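Local coordinates for Serine/threonine-protein kinase Tel1 (Chaetomium thermophilum, PDB 6SKY), which acts as a serine/threonine kinase of the ATM subfamily and probably senses DNA damage to switch on checkpoint signalling, at residues 2198-2203 and 2238-2243; 2739-2744 and 2772-2777; 2744-2749 and 2815-2820. All blocks are in the same frame, centred on the assembly; numbering follows the deposited sequence.

Interaction 1: 2198-2203 and 2238-2243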
loop_
_atom_site.group_PDB
_atom_site.type_symbol
_atom_site.label_atom_id
_atom_site.label_comp_id
_atom_site.label_asym_id
_atom_site.label_seq_id
_atom_site.Cartn_x
_atom_site.Cartn_y
_atom_site.Cartn_z
ATOM N N LEU A 2198 -9.509 -40.028 -10.716
ATOM C CA LEU A 2198 -10.874 -40.399 -10.381
ATOM C C LEU A 2198 -11.846 -40.125 -11.517
ATOM O O LEU A 2198 -13.025 -40.467 -11.399
ATOM C CB LEU A 2198 -11.335 -39.653 -9.129
ATOM C CG LEU A 2198 -10.650 -40.017 -7.820
ATOM C CD1 LEU A 2198 -10.874 -38.939 -6.788
ATOM C CD2 LEU A 2198 -11.186 -41.330 -7.328
ATOM N N GLY A 2199 -11.386 -39.517 -12.603
ATOM C CA GLY A 2199 -12.249 -39.222 -13.721
ATOM C C GLY A 2199 -12.950 -37.890 -13.650
ATOM O O GLY A 2199 -14.050 -37.754 -14.196
ATOM N N LEU A 2200 -12.354 -36.900 -12.998
ATOM C CA LEU A 2200 -12.959 -35.589 -12.828
ATOM C C LEU A 2200 -12.221 -34.558 -13.665
ATOM O O LEU A 2200 -10.996 -34.608 -13.790
ATOM C CB LEU A 2200 -12.938 -35.162 -11.361
ATOM C CG LEU A 2200 -13.760 -35.979 -10.380
ATOM C CD1 LEU A 2200 -13.436 -35.542 -8.986
ATOM C CD2 LEU A 2200 -15.213 -35.785 -10.659
ATOM N N SER A 2201 -12.968 -33.620 -14.226
ATOM C CA SER A 2201 -12.407 -32.503 -14.975
ATOM C C SER A 2201 -12.681 -31.248 -14.162
ATOM O O SER A 2201 -13.744 -30.641 -14.277
ATOM C CB SER A 2201 -13.010 -32.414 -16.354
ATOM O OG SER A 2201 -12.841 -33.628 -17.056
ATOM N N VAL A 2202 -11.723 -30.867 -13.325
ATOM C CA VAL A 2202 -11.898 -29.709 -12.462
ATOM C C VAL A 2202 -10.706 -28.775 -12.567
ATOM O O VAL A 2202 -10.436 -28.003 -11.647
ATOM C CB VAL A 2202 -12.113 -30.131 -11.000
ATOM C CG1 VAL A 2202 -13.437 -30.829 -10.841
ATOM C CG2 VAL A 2202 -10.987 -31.020 -10.550
ATOM N N ASP A 2203 -9.982 -28.827 -13.681
ATOM C CA ASP A 2203 -8.790 -27.998 -13.792
ATOM C C ASP A 2203 -9.117 -26.551 -14.121
ATOM O O ASP A 2203 -8.389 -25.654 -13.693
ATOM C CB ASP A 2203 -7.848 -28.569 -14.844
ATOM C CG ASP A 2203 -8.574 -29.013 -16.078
ATOM O OD1 ASP A 2203 -9.678 -29.569 -15.936
ATOM O OD2 ASP A 2203 -8.048 -28.804 -17.191
ATOM N N LYS A 2238 -16.726 -30.160 -21.401
ATOM C CA LYS A 2238 -16.589 -31.405 -20.653
ATOM C C LYS A 2238 -15.839 -31.101 -19.363
ATOM O O LYS A 2238 -14.631 -31.298 -19.244
ATOM C CB LYS A 2238 -15.881 -32.453 -21.498
ATOM C CG LYS A 2238 -16.612 -32.742 -22.797
ATOM C CD LYS A 2238 -15.868 -33.730 -23.676
ATOM C CE LYS A 2238 -16.602 -33.923 -24.992
ATOM N NZ LYS A 2238 -15.841 -34.769 -25.950
ATOM N N GLN A 2239 -16.585 -30.611 -18.377
ATOM C CA GLN A 2239 -15.983 -30.077 -17.161
ATOM C C GLN A 2239 -17.014 -30.120 -16.050
ATOM O O GLN A 2239 -18.012 -29.402 -16.116
ATOM C CB GLN A 2239 -15.511 -28.642 -17.391
ATOM C CG GLN A 2239 -14.328 -28.208 -16.563
ATOM C CD GLN A 2239 -13.019 -28.443 -17.271
ATOM O OE1 GLN A 2239 -12.994 -28.828 -18.430
ATOM N NE2 GLN A 2239 -11.922 -28.213 -16.577
ATOM N N SER A 2240 -16.790 -30.959 -15.045
ATOM C CA SER A 2240 -17.548 -30.828 -13.814
ATOM C C SER A 2240 -17.098 -29.569 -13.086
ATOM O O SER A 2240 -15.995 -29.067 -13.305
ATOM C CB SER A 2240 -17.368 -32.060 -12.940
ATOM O OG SER A 2240 -16.094 -32.630 -13.148
ATOM N N VAL A 2241 -17.956 -29.063 -12.207
ATOM C CA VAL A 2241 -17.822 -27.689 -11.726
ATOM C C VAL A 2241 -17.760 -26.793 -12.956
ATOM O O VAL A 2241 -16.674 -26.332 -13.329
ATOM C CB VAL A 2241 -16.591 -27.491 -10.831
ATOM C CG1 VAL A 2241 -16.668 -26.155 -10.149
ATOM C CG2 VAL A 2241 -16.494 -28.589 -9.812
ATOM N N PRO A 2242 -18.884 -26.546 -13.625
ATOM C CA PRO A 2242 -18.847 -25.951 -14.963
ATOM C C PRO A 2242 -18.247 -24.556 -14.960
ATOM O O PRO A 2242 -18.084 -23.904 -13.929
ATOM C CB PRO A 2242 -20.322 -25.910 -15.376
ATOM C CG PRO A 2242 -21.046 -26.732 -14.373
ATOM C CD PRO A 2242 -20.257 -26.647 -13.118
ATOM N N LEU A 2243 -17.921 -24.098 -16.162
ATOM C CA LEU A 2243 -17.354 -22.770 -16.360
ATOM C C LEU A 2243 -17.725 -22.336 -17.767
ATOM O O LEU A 2243 -17.313 -22.977 -18.734
ATOM C CB LEU A 2243 -15.845 -22.785 -16.168
ATOM C CG LEU A 2243 -15.081 -21.580 -16.698
ATOM C CD1 LEU A 2243 -15.459 -20.336 -15.930
ATOM C CD2 LEU A 2243 -13.600 -21.830 -16.607
#
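Two inter-helix loops of the FAT domain, one leading into helix 2203-2217 and the other into helix 2245-2259, meet at the protein surface. The touching parts run 80° apart, and the CA atoms come nearest at Ser2201 and Gln2239, 4.8 Å apart. One hydrogen bond links the loops, long and poorly directed: Ser2240 OG donates to the backbone O of Ser2201 over 3.3 Å. Its geometry is that of a side-on approach, because the C=O...OG angle is 107° and the hydroxyl stands 61° out of the carbonyl plane. The CB of Ser2201 points toward the other loop and rests 3.5 Å from Lys2238 O. Alongside, the chain of Gln2239 bends at chi2 so that its CG passes 3.4 Å from Ser2201 O. Val2202, the N-cap residue of helix 2203-2217, holds its CG1 beside the backbone N and anti to the carbonyl carbon, where it lies 3.9 Å from Val2241 CG2; the two side chains cross obliquely. Both valines also touch helix 2154-2174, Val2202 at Ile2162 and Val2241 at Leu2159 and Leu2166. The chemistry thus divides into a small valine pair set against a third helix and a polar patch centred on one carbonyl, whose out-of-plane hydroxyl suggests a modest bond rather than a tightly directed one.

Interaction 2: 2739-2744 and 2772-2777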
loop_
_atom_site.group_PDB
_atom_site.type_symbol
_atom_site.label_atom_id
_atom_site.label_comp_id
_atom_site.label_asym_id
_atom_site.label_seq_id
_atom_site.Cartn_x
_atom_site.Cartn_y
_atom_site.Cartn_z
ATOM N N ARG A 2739 -25.860 4.131 23.093
ATOM C CA ARG A 2739 -24.848 5.162 22.934
ATOM C C ARG A 2739 -23.951 4.879 21.740
ATOM O O ARG A 2739 -23.534 5.812 21.042
ATOM C CB ARG A 2739 -24.034 5.278 24.207
ATOM C CG ARG A 2739 -23.586 6.665 24.493
ATOM C CD ARG A 2739 -22.643 6.681 25.649
ATOM N NE ARG A 2739 -21.515 5.797 25.417
ATOM C CZ ARG A 2739 -20.481 5.696 26.233
ATOM N NH1 ARG A 2739 -19.490 4.868 25.958
ATOM N NH2 ARG A 2739 -20.437 6.436 27.322
ATOM N N THR A 2740 -23.668 3.609 21.460
ATOM C CA THR A 2740 -22.934 3.286 20.242
ATOM C C THR A 2740 -23.737 3.625 18.995
ATOM O O THR A 2740 -23.175 4.110 18.011
ATOM C CB THR A 2740 -22.545 1.818 20.243
ATOM O OG1 THR A 2740 -21.800 1.538 21.425
ATOM C CG2 THR A 2740 -21.689 1.507 19.066
ATOM N N ASN A 2741 -25.045 3.368 19.006
ATOM C CA ASN A 2741 -25.887 3.758 17.878
ATOM C C ASN A 2741 -25.838 5.254 17.639
ATOM O O ASN A 2741 -25.751 5.707 16.494
ATOM C CB ASN A 2741 -27.328 3.336 18.114
ATOM C CG ASN A 2741 -27.556 1.884 17.871
ATOM O OD1 ASN A 2741 -26.689 1.185 17.367
ATOM N ND2 ASN A 2741 -28.738 1.415 18.215
ATOM N N TYR A 2742 -25.933 6.038 18.707
ATOM C CA TYR A 2742 -25.834 7.487 18.586
ATOM C C TYR A 2742 -24.521 7.903 17.937
ATOM O O TYR A 2742 -24.511 8.689 16.985
ATOM C CB TYR A 2742 -25.985 8.114 19.963
ATOM C CG TYR A 2742 -25.653 9.573 20.051
ATOM C CD1 TYR A 2742 -24.410 9.988 20.458
ATOM C CD2 TYR A 2742 -26.586 10.532 19.751
ATOM C CE1 TYR A 2742 -24.100 11.291 20.541
ATOM C CE2 TYR A 2742 -26.280 11.841 19.836
ATOM C CZ TYR A 2742 -25.034 12.215 20.236
ATOM O OH TYR A 2742 -24.712 13.537 20.328
ATOM N N THR A 2743 -23.401 7.385 18.441
ATOM C CA THR A 2743 -22.105 7.795 17.910
ATOM C C THR A 2743 -21.944 7.399 16.447
ATOM O O THR A 2743 -21.435 8.181 15.639
ATOM C CB THR A 2743 -20.983 7.196 18.745
ATOM O OG1 THR A 2743 -21.260 7.395 20.129
ATOM C CG2 THR A 2743 -19.698 7.865 18.434
ATOM N N ARG A 2744 -22.395 6.205 16.078
ATOM C CA ARG A 2744 -22.235 5.752 14.704
ATOM C C ARG A 2744 -23.099 6.538 13.733
ATOM O O ARG A 2744 -22.639 6.903 12.647
ATOM C CB ARG A 2744 -22.566 4.276 14.601
ATOM C CG ARG A 2744 -21.482 3.368 15.046
ATOM C CD ARG A 2744 -21.988 1.974 15.037
ATOM N NE ARG A 2744 -20.968 1.019 15.422
ATOM C CZ ARG A 2744 -21.198 -0.276 15.560
ATOM N NH1 ARG A 2744 -20.224 -1.091 15.904
ATOM N NH2 ARG A 2744 -22.410 -0.753 15.352
ATOM N N THR A 2772 -34.027 3.721 19.905
ATOM C CA THR A 2772 -32.830 3.115 19.359
ATOM C C THR A 2772 -31.576 3.936 19.588
ATOM O O THR A 2772 -30.480 3.430 19.349
ATOM C CB THR A 2772 -32.992 2.876 17.856
ATOM O OG1 THR A 2772 -33.481 4.066 17.242
ATOM C CG2 THR A 2772 -33.975 1.788 17.613
ATOM N N GLY A 2773 -31.699 5.174 20.036
ATOM C CA GLY A 2773 -30.556 5.987 20.349
ATOM C C GLY A 2773 -29.974 6.765 19.196
ATOM O O GLY A 2773 -29.101 7.596 19.423
ATOM N N GLU A 2774 -30.432 6.546 17.978
ATOM C CA GLU A 2774 -29.817 7.186 16.832
ATOM C C GLU A 2774 -30.452 8.531 16.526
ATOM O O GLU A 2774 -31.548 8.844 16.981
ATOM C CB GLU A 2774 -29.898 6.283 15.618
ATOM C CG GLU A 2774 -31.144 5.519 15.496
ATOM C CD GLU A 2774 -30.907 4.217 14.794
ATOM O OE1 GLU A 2774 -29.732 3.823 14.683
ATOM O OE2 GLU A 2774 -31.884 3.583 14.352
ATOM N N VAL A 2775 -29.732 9.333 15.751
ATOM C CA VAL A 2775 -30.156 10.672 15.372
ATOM C C VAL A 2775 -30.768 10.630 13.985
ATOM O O VAL A 2775 -30.394 9.816 13.138
ATOM C CB VAL A 2775 -28.986 11.673 15.426
ATOM C CG1 VAL A 2775 -28.290 11.565 16.732
ATOM C CG2 VAL A 2775 -28.016 11.414 14.317
ATOM N N VAL A 2776 -31.735 11.506 13.757
ATOM C CA VAL A 2776 -32.390 11.661 12.469
ATOM C C VAL A 2776 -32.218 13.105 12.044
ATOM O O VAL A 2776 -32.484 14.018 12.824
ATOM C CB VAL A 2776 -33.881 11.281 12.532
ATOM C CG1 VAL A 2776 -34.449 11.097 11.147
ATOM C CG2 VAL A 2776 -34.079 10.036 13.358
ATOM N N HIS A 2777 -31.757 13.314 10.824
ATOM C CA HIS A 2777 -31.616 14.647 10.269
ATOM C C HIS A 2777 -32.731 14.884 9.267
ATOM O O HIS A 2777 -32.952 14.071 8.369
ATOM C CB HIS A 2777 -30.248 14.823 9.624
ATOM C CG HIS A 2777 -29.152 15.068 10.609
ATOM N ND1 HIS A 2777 -28.446 16.246 10.658
ATOM C CD2 HIS A 2777 -28.656 14.292 11.596
ATOM C CE1 HIS A 2777 -27.557 16.183 11.629
ATOM N NE2 HIS A 2777 -27.664 15.008 12.213
#
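Tyr2742 leaves helix 2732-2755 with CG anti to the backbone N (chi1 169°), and its course can be traced against the turn and strand of 2772-2777. Its CB comes 3.2 Å from Gly2773 O, the same oxygen that lies at the edge of the ring, in its plane. Farther out, CD2 is 3.6 Å from Val2775 CG1, which comes at the ring obliquely, and CE2 is about as close, so one methyl spans the CD2-CE2 bond while the two side chains cross at a slant. At the tip, OH is hydrogen-bonded to Ile2804 O, beyond the two segments. One residue earlier, Asn2741 supplies the bond that joins the pieces: ND2 donates to Thr2772 O over 2.9 Å, with an N-H...O angle of 170°. The acceptor lies in the amide plane and the donor in the carbonyl plane, so the geometry is close to ideal. Gly2773 takes a positive phi (87°), at which a CB would collide with the preceding carbonyl and would also face Asn2741. Strand 2775-2777 pairs with strand 2766-2769 through Val2776 and Leu2767, forming the hairpin between the magnesium ligands Asn2765 and Asp2779, and Val2775 touches Leu2768 of that hairpin and Thr2746 of the long helix, while Phe2725 meets the Tyr2742 ring edge-to-face.

Interaction 3: 2744-2749 and 2815-2820; sequences RTTAAI and GVFRRC
The axes of the short helical segments 2744-2749 and 2816-2820 approach to 8.7 Å and cross at -37°, running in broadly the same direction, with Ala2747 CA and Phe2817 CA the nearest pair of CA atoms, 5.6 Å apart. This close spacing is centred on Ala2747, whose methyl points at the other helix and meets Cys2820 CB at 3.7 Å. Phe2817 holds CG anti to the backbone N (chi1 178°), which carries its ring from a sidelong start to the neighbouring helix. There CD1 lies 3.8 Å from Ala2747 CB, and CE1 lies 3.7 Å from Ala2747 CA, an oblique approach. The ring edge also faces the backbone of Thr2746, whose CG2 is 4.3 Å from CE1; the hydroxyl of that threonine is turned back to Tyr2742 O. On the other side of Ala2747, the extended chain of Arg2744 contributes its aliphatic root: CG is 3.8 Å from Cys2820 SG and a little farther from Val2816 CG1. An alanine in place of Phe2817 would remove the ring that meets Ala2747 and Thr2746, and would probably loosen the packing between the two helices. Around the pair, Phe2817 also touches Met2808 in a loop, and Ile2924 on helix 2916-2927 of the FATC region; Thr2746 packs on Val2775 of strand 2775-2777, and Arg2819 reaches Asp1928 by a salt bridge and Tyr1931 by a cation-pi contact, joining the kinase helices to the FAT domain.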
loop_
_atom_site.group_PDB
_atom_site.type_symbol
_atom_site.label_atom_id
_atom_site.label_comp_id
_atom_site.label_asym_id
_atom_site.label_seq_id
_atom_site.Cartn_x
_atom_site.Cartn_y
_atom_site.Cartn_z
ATOM N N ARG A 2744 -22.395 6.205 16.078
ATOM C CA ARG A 2744 -22.235 5.752 14.704
ATOM C C ARG A 2744 -23.099 6.538 13.733
ATOM O O ARG A 2744 -22.639 6.903 12.647
ATOM C CB ARG A 2744 -22.566 4.276 14.601
ATOM C CG ARG A 2744 -21.482 3.368 15.046
ATOM C CD ARG A 2744 -21.988 1.974 15.037
ATOM N NE ARG A 2744 -20.968 1.019 15.422
ATOM C CZ ARG A 2744 -21.198 -0.276 15.560
ATOM N NH1 ARG A 2744 -20.224 -1.091 15.904
ATOM N NH2 ARG A 2744 -22.410 -0.753 15.352
ATOM N N THR A 2745 -24.365 6.776 14.070
ATOM C CA THR A 2745 -25.204 7.541 13.159
ATOM C C THR A 2745 -24.748 8.986 13.056
ATOM O O THR A 2745 -24.827 9.576 11.974
ATOM C CB THR A 2745 -26.659 7.463 13.587
ATOM O OG1 THR A 2745 -26.761 7.751 14.975
ATOM C CG2 THR A 2745 -27.180 6.093 13.356
ATOM N N THR A 2746 -24.224 9.557 14.140
ATOM C CA THR A 2746 -23.665 10.900 14.060
ATOM C C THR A 2746 -22.448 10.943 13.153
ATOM O O THR A 2746 -22.297 11.869 12.359
ATOM C CB THR A 2746 -23.319 11.393 15.455
ATOM O OG1 THR A 2746 -24.472 11.273 16.281
ATOM C CG2 THR A 2746 -22.910 12.821 15.428
ATOM N N ALA A 2747 -21.576 9.940 13.239
ATOM C CA ALA A 2747 -20.403 9.904 12.375
ATOM C C ALA A 2747 -20.792 9.790 10.908
ATOM O O ALA A 2747 -20.244 10.493 10.047
ATOM C CB ALA A 2747 -19.503 8.746 12.777
ATOM N N ALA A 2748 -21.732 8.898 10.599
ATOM C CA ALA A 2748 -22.136 8.712 9.211
ATOM C C ALA A 2748 -22.756 9.976 8.640
ATOM O O ALA A 2748 -22.426 10.389 7.525
ATOM C CB ALA A 2748 -23.099 7.541 9.093
ATOM N N ILE A 2749 -23.649 10.620 9.390
ATOM C CA ILE A 2749 -24.276 11.814 8.839
ATOM C C ILE A 2749 -23.296 12.972 8.791
ATOM O O ILE A 2749 -23.405 13.832 7.923
ATOM C CB ILE A 2749 -25.547 12.186 9.618
ATOM C CG1 ILE A 2749 -26.406 13.135 8.790
ATOM C CG2 ILE A 2749 -25.197 12.843 10.923
ATOM C CD1 ILE A 2749 -26.798 12.609 7.461
ATOM N N GLY A 2815 -11.893 7.026 19.211
ATOM C CA GLY A 2815 -12.560 5.757 19.362
ATOM C C GLY A 2815 -13.610 5.523 18.311
ATOM O O GLY A 2815 -13.285 5.439 17.135
ATOM N N VAL A 2816 -14.874 5.440 18.714
ATOM C CA VAL A 2816 -15.921 5.049 17.781
ATOM C C VAL A 2816 -16.174 6.143 16.755
ATOM O O VAL A 2816 -16.332 5.865 15.565
ATOM C CB VAL A 2816 -17.197 4.676 18.549
ATOM C CG1 VAL A 2816 -18.302 4.307 17.602
ATOM C CG2 VAL A 2816 -16.923 3.544 19.480
ATOM N N PHE A 2817 -16.204 7.401 17.187
ATOM C CA PHE A 2817 -16.572 8.474 16.273
ATOM C C PHE A 2817 -15.525 8.662 15.189
ATOM O O PHE A 2817 -15.856 8.742 14.006
ATOM C CB PHE A 2817 -16.785 9.777 17.035
ATOM C CG PHE A 2817 -17.126 10.933 16.155
ATOM C CD1 PHE A 2817 -18.369 11.037 15.584
ATOM C CD2 PHE A 2817 -16.201 11.912 15.889
ATOM C CE1 PHE A 2817 -18.677 12.085 14.775
ATOM C CE2 PHE A 2817 -16.513 12.957 15.080
ATOM C CZ PHE A 2817 -17.752 13.042 14.523
ATOM N N ARG A 2818 -14.255 8.737 15.571
ATOM C CA ARG A 2818 -13.209 8.997 14.594
ATOM C C ARG A 2818 -13.008 7.814 13.658
ATOM O O ARG A 2818 -12.821 7.996 12.451
ATOM C CB ARG A 2818 -11.924 9.342 15.322
ATOM C CG ARG A 2818 -10.952 10.105 14.501
ATOM C CD ARG A 2818 -9.760 10.493 15.318
ATOM N NE ARG A 2818 -10.085 11.517 16.297
ATOM C CZ ARG A 2818 -9.859 12.809 16.122
ATOM N NH1 ARG A 2818 -10.185 13.670 17.065
ATOM N NH2 ARG A 2818 -9.304 13.236 15.005
ATOM N N ARG A 2819 -13.078 6.594 14.184
ATOM C CA ARG A 2819 -12.951 5.420 13.334
ATOM C C ARG A 2819 -14.120 5.303 12.373
ATOM O O ARG A 2819 -13.938 4.911 11.220
ATOM C CB ARG A 2819 -12.837 4.161 14.180
ATOM C CG ARG A 2819 -11.610 4.097 15.035
ATOM C CD ARG A 2819 -10.649 3.075 14.544
ATOM N NE ARG A 2819 -11.207 1.736 14.589
ATOM C CZ ARG A 2819 -10.636 0.684 14.023
ATOM N NH1 ARG A 2819 -11.205 -0.506 14.100
ATOM N NH2 ARG A 2819 -9.498 0.828 13.371
ATOM N N CYS A 2820 -15.326 5.641 12.816
ATOM C CA CYS A 2820 -16.469 5.536 11.923
ATOM C C CYS A 2820 -16.491 6.652 10.895
ATOM O O CYS A 2820 -16.924 6.428 9.764
ATOM C CB CYS A 2820 -17.762 5.516 12.727
ATOM S SG CYS A 2820 -18.037 3.969 13.579
#

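Overall arrangement
From the N terminus, interaction 1 comes first and closes a span made up mostly of helices 2203-2217 and 2220-2232, entirely within the FAT domain. It is complete before the kinase contacts begin, and its centre lies about 51 Å from that of interaction 2 and 48 Å from that of interaction 3. Those two start on one helix, 2732-2755, and share Arg2744. Interaction 2 returns after 28 residues, through the hairpin that follows the helix; interaction 3 opens before that return and closes later, at 2815-2820, so the two cross. Their centres are about 9 Å apart, and the long helix is thereby held to the hairpin and to helix 2816-2828.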